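Local structure of conserved hypothetical protein (Enterococcus faecalis, 1Z6M) at residues 31-43 against 69-83. The protein is of unknown function but adopts a thioredoxin-like fold with a CxxC pair at a helix start, consistent with a thiol-disulfide oxidoreductase. Sequence-based numbering, arbitrary orientation.
Sequences MIEFINVRCPYCR and FDKEKESLQRGNVMH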
HETATM    1  N   MSE A  31       5.276  -7.804   6.541  1.00 13.15           N
HETATM    2  CA  MSE A  31       5.621  -6.499   5.983  1.00 12.85           C
HETATM    3  C   MSE A  31       4.345  -5.690   5.839  1.00 12.01           C
HETATM    4  O   MSE A  31       3.492  -6.031   5.025  1.00 13.55           O
HETATM    5  CB  MSE A  31       6.299  -6.684   4.622  1.00 13.34           C
HETATM    6  CG  MSE A  31       6.720  -5.383   3.938  1.00 14.96           C
HETATM    7 SE   MSE A  31       7.668  -5.650   2.369  1.00 12.87          SE
HETATM    8  CE  MSE A  31       9.060  -6.659   2.993  1.00 17.77           C
ATOM      9  N   ILE A  32       4.222  -4.628   6.626  1.00 11.55           N
ATOM     10  CA  ILE A  32       3.028  -3.781   6.622  1.00 11.31           C
ATOM     11  C   ILE A  32       3.296  -2.539   5.782  1.00 11.33           C
ATOM     12  O   ILE A  32       4.289  -1.847   5.996  1.00 11.25           O
ATOM     13  CB  ILE A  32       2.631  -3.415   8.073  1.00 11.93           C
ATOM     14  CG1 ILE A  32       2.104  -4.666   8.808  1.00 13.29           C
ATOM     15  CG2 ILE A  32       1.584  -2.303   8.098  1.00 13.97           C
ATOM     16  CD1 ILE A  32       2.129  -4.561  10.319  1.00 17.03           C
ATOM     17  N   GLU A  33       2.418  -2.265   4.821  1.00 10.65           N
ATOM     18  CA  GLU A  33       2.646  -1.182   3.864  1.00 10.66           C
ATOM     19  C   GLU A  33       1.447  -0.259   3.820  1.00  9.84           C
ATOM     20  O   GLU A  33       0.394  -0.626   3.280  1.00 10.98           O
ATOM     21  CB  GLU A  33       2.903  -1.746   2.453  1.00 11.11           C
ATOM     22  CG  GLU A  33       3.979  -2.811   2.447  1.00 11.34           C
ATOM     23  CD  GLU A  33       4.206  -3.492   1.117  1.00 12.10           C
ATOM     24  OE1 GLU A  33       4.118  -2.854   0.035  1.00 13.03           O
ATOM     25  OE2 GLU A  33       4.519  -4.692   1.171  1.00 15.07           O
ATOM     26  N   PHE A  34       1.605   0.947   4.356  1.00  9.74           N
ATOM     27  CA  PHE A  34       0.585   1.988   4.225  1.00  9.51           C
ATOM     28  C   PHE A  34       0.901   2.781   2.968  1.00  9.80           C
ATOM     29  O   PHE A  34       1.955   3.416   2.870  1.00  9.98           O
ATOM     30  CB  PHE A  34       0.590   2.927   5.441  1.00  9.95           C
ATOM     31  CG  PHE A  34       0.026   2.317   6.693  1.00 10.74           C
ATOM     32  CD1 PHE A  34       0.824   1.529   7.528  1.00 11.81           C
ATOM     33  CD2 PHE A  34      -1.312   2.519   7.040  1.00 11.03           C
ATOM     34  CE1 PHE A  34       0.306   0.974   8.699  1.00 12.64           C
ATOM     35  CE2 PHE A  34      -1.835   1.963   8.192  1.00 11.56           C
ATOM     36  CZ  PHE A  34      -1.035   1.190   9.019  1.00 12.14           C
ATOM     37  N   ILE A  35      -0.002   2.722   1.998  1.00 10.01           N
ATOM     38  CA  ILE A  35       0.234   3.360   0.716  1.00 10.79           C
ATOM     39  C   ILE A  35      -1.041   4.030   0.206  1.00 10.52           C
ATOM     40  O   ILE A  35      -2.160   3.711   0.631  1.00 10.45           O
ATOM     41  CB  ILE A  35       0.757   2.376  -0.373  1.00 12.07           C
ATOM     42  CG1 ILE A  35      -0.264   1.287  -0.655  1.00 12.38           C
ATOM     43  CG2 ILE A  35       2.149   1.788  -0.010  1.00 12.95           C
ATOM     44  CD1 ILE A  35       0.052   0.507  -1.934  1.00 14.39           C
ATOM     45  N   ASN A  36      -0.862   4.966  -0.716  1.00  9.19           N
ATOM     46  CA  ASN A  36      -1.976   5.492  -1.491  1.00  9.61           C
ATOM     47  C   ASN A  36      -1.555   5.373  -2.951  1.00  9.53           C
ATOM     48  O   ASN A  36      -0.448   5.772  -3.320  1.00 10.32           O
ATOM     49  CB  ASN A  36      -2.281   6.945  -1.089  1.00 10.04           C
ATOM     50  CG  ASN A  36      -3.435   7.543  -1.877  1.00 10.25           C
ATOM     51  OD1 ASN A  36      -3.337   7.716  -3.085  1.00 10.34           O
ATOM     52  ND2 ASN A  36      -4.532   7.867  -1.187  1.00  9.96           N
ATOM     53  N   VAL A  37      -2.411   4.788  -3.777  1.00  9.67           N
ATOM     54  CA  VAL A  37      -2.004   4.429  -5.138  0.50  9.63           C
ATOM     55  C   VAL A  37      -1.812   5.600  -6.077  1.00  9.84           C
ATOM     56  O   VAL A  37      -1.285   5.419  -7.169  1.00 10.29           O
ATOM     57  CB  VAL A  37      -2.911   3.366  -5.819  0.50 10.07           C
ATOM     58  CG1 VAL A  37      -2.861   2.056  -5.071  0.50 11.11           C
ATOM     59  CG2 VAL A  37      -4.345   3.884  -6.034  0.50  6.81           C
ATOM     60  N   ARG A  38      -2.214   6.805  -5.666  1.00  9.99           N
ATOM     61  CA  ARG A  38      -1.899   7.993  -6.481  1.00 10.11           C
ATOM     62  C   ARG A  38      -0.543   8.596  -6.134  1.00  9.72           C
ATOM     63  O   ARG A  38      -0.021   9.439  -6.850  1.00 10.41           O
ATOM     64  CB  ARG A  38      -2.985   9.067  -6.376  1.00 10.80           C
ATOM     65  CG  ARG A  38      -2.991  10.042  -7.574  1.00 13.89           C
ATOM     66  CD  ARG A  38      -2.340  11.370  -7.264  1.00 15.24           C
ATOM     67  NE  ARG A  38      -2.181  12.193  -8.466  1.00 14.18           N
ATOM     68  CZ  ARG A  38      -1.149  12.105  -9.302  1.00 15.05           C
ATOM     69  NH1 ARG A  38      -0.175  11.237  -9.082  1.00 14.71           N
ATOM     70  NH2 ARG A  38      -1.088  12.891 -10.367  1.00 15.97           N
ATOM     71  N   CYS A  39       0.029   8.159  -5.021  1.00  9.56           N
ATOM     72  CA  CYS A  39       1.242   8.782  -4.545  1.00  9.65           C
ATOM     73  C   CYS A  39       2.460   8.360  -5.376  1.00 10.04           C
ATOM     74  O   CYS A  39       2.714   7.175  -5.525  1.00  9.55           O
ATOM     75  CB  CYS A  39       1.429   8.427  -3.064  1.00 10.42           C
ATOM     76  SG  CYS A  39       3.025   8.913  -2.407  1.00 10.29           S
ATOM     77  N   PRO A  40       3.254   9.326  -5.880  1.00  9.55           N
ATOM     78  CA  PRO A  40       4.436   8.937  -6.661  1.00 10.28           C
ATOM     79  C   PRO A  40       5.570   8.356  -5.803  1.00  9.64           C
ATOM     80  O   PRO A  40       6.436   7.621  -6.308  1.00  9.93           O
ATOM     81  CB  PRO A  40       4.839  10.244  -7.342  1.00 10.65           C
ATOM     82  CG  PRO A  40       4.394  11.309  -6.383  1.00 11.26           C
ATOM     83  CD  PRO A  40       3.081  10.791  -5.827  1.00 10.11           C
ATOM     84  N   TYR A  41       5.553   8.652  -4.509  1.00  9.58           N
ATOM     85  CA  TYR A  41       6.549   8.080  -3.610  1.00  9.77           C
ATOM     86  C   TYR A  41       6.188   6.611  -3.372  1.00  9.97           C
ATOM     87  O   TYR A  41       7.060   5.749  -3.335  1.00  9.53           O
ATOM     88  CB  TYR A  41       6.618   8.860  -2.292  1.00 10.06           C
ATOM     89  CG  TYR A  41       6.974  10.320  -2.437  1.00  9.56           C
ATOM     90  CD1 TYR A  41       6.029  11.247  -2.870  1.00 10.44           C
ATOM     91  CD2 TYR A  41       8.250  10.780  -2.114  1.00 10.13           C
ATOM     92  CE1 TYR A  41       6.342  12.594  -2.983  1.00 10.63           C
ATOM     93  CE2 TYR A  41       8.576  12.126  -2.232  1.00 10.60           C
ATOM     94  CZ  TYR A  41       7.615  13.026  -2.665  1.00 11.37           C
ATOM     95  OH  TYR A  41       7.897  14.361  -2.776  1.00 12.11           O
ATOM     96  N   CYS A  42       4.894   6.331  -3.243  1.00  9.80           N
ATOM     97  CA  CYS A  42       4.405   4.952  -3.168  1.00 10.10           C
ATOM     98  C   CYS A  42       4.690   4.212  -4.471  1.00  9.55           C
ATOM     99  O   CYS A  42       5.061   3.042  -4.443  1.00  9.73           O
ATOM    100  CB  CYS A  42       2.919   4.899  -2.854  1.00  9.86           C
ATOM    101  SG  CYS A  42       2.530   5.486  -1.207  1.00 10.66           S
ATOM    102  N   ARG A  43       4.537   4.897  -5.609  1.00 10.00           N
ATOM    103  CA  ARG A  43       4.897   4.305  -6.904  0.50 10.08           C
ATOM    104  C   ARG A  43       6.366   3.875  -6.926  1.00 10.13           C
ATOM    105  O   ARG A  43       6.690   2.769  -7.380  1.00 10.21           O
ATOM    106  CB  ARG A  43       4.589   5.253  -8.072  0.50 10.14           C
ATOM    107  CG  ARG A  43       4.953   4.697  -9.452  0.50 10.10           C
ATOM    108  CD  ARG A  43       4.610   5.676 -10.587  0.50  9.32           C
ATOM    109  NE  ARG A  43       5.365   6.922 -10.451  0.50  7.84           N
ATOM    110  CZ  ARG A  43       5.165   8.026 -11.164  0.50  8.14           C
ATOM    111  NH1 ARG A  43       4.250   8.064 -12.116  0.50  8.80           N
ATOM    112  NH2 ARG A  43       5.909   9.091 -10.914  0.50  8.74           N
ATOM    113  N   PHE A  69      -4.526   3.473   2.189  1.00  9.97           N
ATOM    114  CA  PHE A  69      -4.809   4.579   3.099  1.00 10.28           C
ATOM    115  C   PHE A  69      -5.445   5.707   2.284  1.00 10.85           C
ATOM    116  O   PHE A  69      -4.757   6.403   1.510  1.00 10.71           O
ATOM    117  CB  PHE A  69      -3.456   5.000   3.701  1.00 10.70           C
ATOM    118  CG  PHE A  69      -3.506   5.964   4.873  1.00 10.56           C
ATOM    119  CD1 PHE A  69      -4.688   6.515   5.363  1.00 11.67           C
ATOM    120  CD2 PHE A  69      -2.301   6.352   5.461  1.00 11.45           C
ATOM    121  CE1 PHE A  69      -4.648   7.423   6.439  1.00 12.29           C
ATOM    122  CE2 PHE A  69      -2.266   7.241   6.516  1.00 12.05           C
ATOM    123  CZ  PHE A  69      -3.441   7.787   7.004  1.00 12.32           C
ATOM    124  N   ASP A  70      -6.767   5.876   2.428  1.00 11.30           N
ATOM    125  CA  ASP A  70      -7.435   7.040   1.795  1.00 11.56           C
ATOM    126  C   ASP A  70      -6.995   8.305   2.516  1.00 12.68           C
ATOM    127  O   ASP A  70      -7.032   8.364   3.754  1.00 13.77           O
ATOM    128  CB  ASP A  70      -8.977   6.993   1.775  1.00 14.49           C
ATOM    129  CG  ASP A  70      -9.547   5.789   1.016  1.00 11.42           C
ATOM    130  OD1 ASP A  70      -8.793   4.911   0.498  1.00 11.80           O
ATOM    131  OD2 ASP A  70     -10.801   5.753   0.901  1.00 12.97           O
ATOM    132  N   LYS A  71      -6.607   9.323   1.750  1.00 13.69           N
ATOM    133  CA  LYS A  71      -5.981  10.510   2.317  1.00 14.69           C
ATOM    134  C   LYS A  71      -6.754  11.755   1.941  1.00 15.21           C
ATOM    135  O   LYS A  71      -7.517  11.748   0.981  1.00 15.25           O
ATOM    136  CB  LYS A  71      -4.539  10.638   1.814  1.00 14.96           C
ATOM    137  CG  LYS A  71      -3.584   9.554   2.289  1.00 17.14           C
ATOM    138  CD  LYS A  71      -3.298   9.621   3.785  1.00 19.05           C
ATOM    139  CE  LYS A  71      -2.466  10.822   4.175  1.00 20.74           C
ATOM    140  NZ  LYS A  71      -2.614  11.076   5.626  1.00 21.53           N
ATOM    141  N   GLU A  72      -6.508  12.835   2.680  1.00 15.86           N
ATOM    142  CA  GLU A  72      -7.241  14.093   2.549  1.00 17.26           C
ATOM    143  C   GLU A  72      -6.704  15.012   1.456  1.00 17.27           C
ATOM    144  O   GLU A  72      -7.465  15.795   0.861  1.00 17.74           O
ATOM    145  CB  GLU A  72      -7.235  14.842   3.887  1.00 16.76           C
ATOM    146  CG  GLU A  72      -8.007  14.126   4.986  1.00 20.35           C
ATOM    147  CD  GLU A  72      -9.508  14.148   4.754  1.00 22.13           C
ATOM    148  OE1 GLU A  72     -10.121  15.221   4.912  1.00 25.80           O
ATOM    149  OE2 GLU A  72     -10.079  13.092   4.422  1.00 25.16           O
ATOM    150  N   LYS A  73      -5.394  14.962   1.226  1.00 17.88           N
ATOM    151  CA  LYS A  73      -4.748  15.867   0.273  1.00 18.41           C
ATOM    152  C   LYS A  73      -5.433  15.755  -1.084  1.00 17.80           C
ATOM    153  O   LYS A  73      -5.718  14.651  -1.552  1.00 17.65           O
ATOM    154  CB  LYS A  73      -3.250  15.554   0.154  1.00 19.49           C
ATOM    155  CG  LYS A  73      -2.527  16.416  -0.863  1.00 21.81           C
ATOM    156  CD  LYS A  73      -1.033  16.198  -0.827  1.00 26.15           C
ATOM    157  CE  LYS A  73      -0.429  16.184  -2.219  1.00 28.59           C
ATOM    158  NZ  LYS A  73      -0.485  17.509  -2.904  1.00 30.26           N
ATOM    159  N   GLU A  74      -5.707  16.897  -1.711  1.00 17.39           N
ATOM    160  CA  GLU A  74      -6.538  16.912  -2.911  1.00 17.22           C
ATOM    161  C   GLU A  74      -6.073  15.917  -3.980  1.00 15.97           C
ATOM    162  O   GLU A  74      -6.877  15.143  -4.502  1.00 15.64           O
ATOM    163  CB  GLU A  74      -6.620  18.325  -3.483  1.00 17.80           C
ATOM    164  CG  GLU A  74      -7.726  18.529  -4.497  1.00 21.70           C
ATOM    165  CD  GLU A  74      -7.975  19.997  -4.726  1.00 25.81           C
ATOM    166  OE1 GLU A  74      -8.882  20.558  -4.071  1.00 29.40           O
ATOM    167  OE2 GLU A  74      -7.232  20.595  -5.524  1.00 28.50           O
ATOM    168  N   SER A  75      -4.784  15.932  -4.296  1.00 15.45           N
ATOM    169  CA  SER A  75      -4.261  15.031  -5.320  0.50 14.90           C
ATOM    170  C   SER A  75      -4.508  13.571  -4.936  1.00 14.45           C
ATOM    171  O   SER A  75      -4.964  12.777  -5.765  1.00 13.99           O
ATOM    172  CB  SER A  75      -2.773  15.279  -5.564  0.50 15.49           C
ATOM    173  OG  SER A  75      -2.023  14.974  -4.410  0.50 15.48           O
ATOM    174  N   LEU A  76      -4.243  13.232  -3.676  1.00 13.75           N
ATOM    175  CA  LEU A  76      -4.354  11.851  -3.241  1.00 12.65           C
ATOM    176  C   LEU A  76      -5.786  11.340  -3.172  1.00 12.08           C
ATOM    177  O   LEU A  76      -6.011  10.127  -3.169  1.00 11.80           O
ATOM    178  CB  LEU A  76      -3.625  11.623  -1.917  1.00 12.49           C
ATOM    179  CG  LEU A  76      -2.108  11.865  -1.929  1.00 13.15           C
ATOM    180  CD1 LEU A  76      -1.517  11.457  -0.583  1.00 14.94           C
ATOM    181  CD2 LEU A  76      -1.426  11.120  -3.061  1.00 14.77           C
ATOM    182  N   GLN A  77      -6.758  12.250  -3.171  1.00 12.35           N
ATOM    183  CA  GLN A  77      -8.145  11.820  -3.255  1.00 12.38           C
ATOM    184  C   GLN A  77      -8.440  11.012  -4.525  1.00 12.08           C
ATOM    185  O   GLN A  77      -9.332  10.161  -4.527  1.00 12.28           O
ATOM    186  CB  GLN A  77      -9.095  13.008  -3.131  1.00 13.14           C
ATOM    187  CG  GLN A  77      -9.090  13.636  -1.739  1.00 14.37           C
ATOM    188  CD  GLN A  77     -10.061  14.791  -1.610  1.00 16.76           C
ATOM    189  OE1 GLN A  77     -10.991  14.917  -2.398  1.00 18.21           O
ATOM    190  NE2 GLN A  77      -9.853  15.637  -0.605  1.00 19.16           N
ATOM    191  N   ARG A  78      -7.711  11.273  -5.611  1.00 11.80           N
ATOM    192  CA  ARG A  78      -7.836  10.445  -6.803  1.00 11.80           C
ATOM    193  C   ARG A  78      -7.471   8.988  -6.489  1.00 11.11           C
ATOM    194  O   ARG A  78      -8.134   8.050  -6.963  1.00 11.69           O
ATOM    195  CB  ARG A  78      -6.966  10.984  -7.946  1.00 11.62           C
ATOM    196  CG  ARG A  78      -7.570  12.177  -8.741  1.00 12.02           C
ATOM    197  CD  ARG A  78      -6.973  13.537  -8.373  1.00 13.45           C
ATOM    198  NE  ARG A  78      -7.584  14.180  -7.209  1.00 14.53           N
ATOM    199  CZ  ARG A  78      -8.712  14.884  -7.234  1.00 14.92           C
ATOM    200  NH1 ARG A  78      -9.408  15.008  -8.363  1.00 15.86           N
ATOM    201  NH2 ARG A  78      -9.152  15.445  -6.115  1.00 15.11           N
ATOM    202  N   GLY A  79      -6.422   8.807  -5.681  1.00 10.82           N
ATOM    203  CA  GLY A  79      -6.030   7.475  -5.241  1.00 10.75           C
ATOM    204  C   GLY A  79      -7.112   6.816  -4.422  1.00 10.46           C
ATOM    205  O   GLY A  79      -7.351   5.618  -4.556  1.00 10.41           O
ATOM    206  N   ASN A  80      -7.771   7.603  -3.575  1.00 10.40           N
ATOM    207  CA  ASN A  80      -8.859   7.068  -2.769  1.00 10.90           C
ATOM    208  C   ASN A  80      -9.911   6.373  -3.628  1.00 11.53           C
ATOM    209  O   ASN A  80     -10.396   5.294  -3.285  1.00 12.19           O
ATOM    210  CB  ASN A  80      -9.556   8.166  -1.947  1.00 10.43           C
ATOM    211  CG  ASN A  80      -8.630   8.897  -0.984  1.00 11.41           C
ATOM    212  OD1 ASN A  80      -7.450   8.579  -0.854  1.00 11.41           O
ATOM    213  ND2 ASN A  80      -9.187   9.896  -0.294  1.00 11.87           N
ATOM    214  N   VAL A  81     -10.267   7.003  -4.747  1.00 11.64           N
ATOM    215  CA  VAL A  81     -11.251   6.432  -5.650  1.00 11.88           C
ATOM    216  C   VAL A  81     -10.756   5.067  -6.128  1.00 11.97           C
ATOM    217  O   VAL A  81     -11.487   4.079  -6.061  1.00 12.03           O
ATOM    218  CB  VAL A  81     -11.516   7.342  -6.870  1.00 12.35           C
ATOM    219  CG1 VAL A  81     -12.490   6.666  -7.837  1.00 13.32           C
ATOM    220  CG2 VAL A  81     -12.053   8.709  -6.432  1.00 13.18           C
HETATM  221  N   MSE A  82      -9.506   5.007  -6.590  1.00 11.12           N
HETATM  222  CA  MSE A  82      -8.932   3.756  -7.065  1.00 11.50           C
HETATM  223  C   MSE A  82      -8.909   2.654  -6.014  1.00 11.61           C
HETATM  224  O   MSE A  82      -9.131   1.486  -6.336  1.00 11.88           O
HETATM  225  CB  MSE A  82      -7.527   3.998  -7.621  1.00 11.31           C
HETATM  226  CG  MSE A  82      -7.519   4.584  -9.024  1.00 11.46           C
HETATM  227 SE   MSE A  82      -8.033   3.352 -10.312  1.00  9.36          SE
HETATM  228  CE  MSE A  82      -8.104   4.431 -11.782  1.00 13.63           C
ATOM    229  N   HIS A  83      -8.659   3.026  -4.758  1.00 11.11           N
ATOM    230  CA  HIS A  83      -8.645   2.058  -3.666  1.00 11.25           C
ATOM    231  C   HIS A  83      -9.952   1.297  -3.550  1.00 11.69           C
ATOM    232  O   HIS A  83      -9.980   0.185  -3.023  1.00 12.63           O
ATOM    233  CB  HIS A  83      -8.396   2.758  -2.342  1.00 10.90           C
ATOM    234  CG  HIS A  83      -7.023   3.328  -2.205  1.00 10.48           C
ATOM    235  ND1 HIS A  83      -6.680   4.165  -1.170  1.00  9.92           N
ATOM    236  CD2 HIS A  83      -5.907   3.169  -2.953  1.00  9.36           C
ATOM    237  CE1 HIS A  83      -5.404   4.491  -1.280  1.00 10.20           C
ATOM    238  NE2 HIS A  83      -4.913   3.908  -2.360  1.00 10.57           N
TER
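N36 reaches from the turn that follows strand 29-35 into the bend of 69-83, three residues before the C39/C42 CxxC pair, where thioredoxin-fold oxidoreductases carry their redox site; a like role here is probable but not established. Its CB lies 3.6 Å from F69 O. With CG anti to the backbone N (chi1 180°), the amide is carried into the bend, and CG stands 3.7 Å from H83 CE1. On one branch, OD1 touches CA of G79, where the absence of a side chain permits the close approach, and accepts from R38 N in an Asx turn. On the other, ND2 donates to F69 O at 3.1 Å, tilted 19° from the carbonyl plane, with weak bonds to L76 O and N80 OD1. N80 OD1 is itself fixed by K71 N, and N80 ND2 returns a bond to K71 O.

Next to it, F69 N binds I35 O almost straight (2.8 Å, 173°), extending the chain pairing just beyond the sheet. V37 N donates to H83 NE2 (3.0 Å). H83 ND1 gives its proton to D70 OD1, which would hold NE2 as the acceptor; D70 OD2 also meets H84. R38 lies alongside R78, its CD 3.3 Å from S75 O, and its NE donates to G109 O. Beside the CxxC pair, L76 CD2 packs 3.9 Å from CB of C39, whose SG caps the helix by accepting from C42 N.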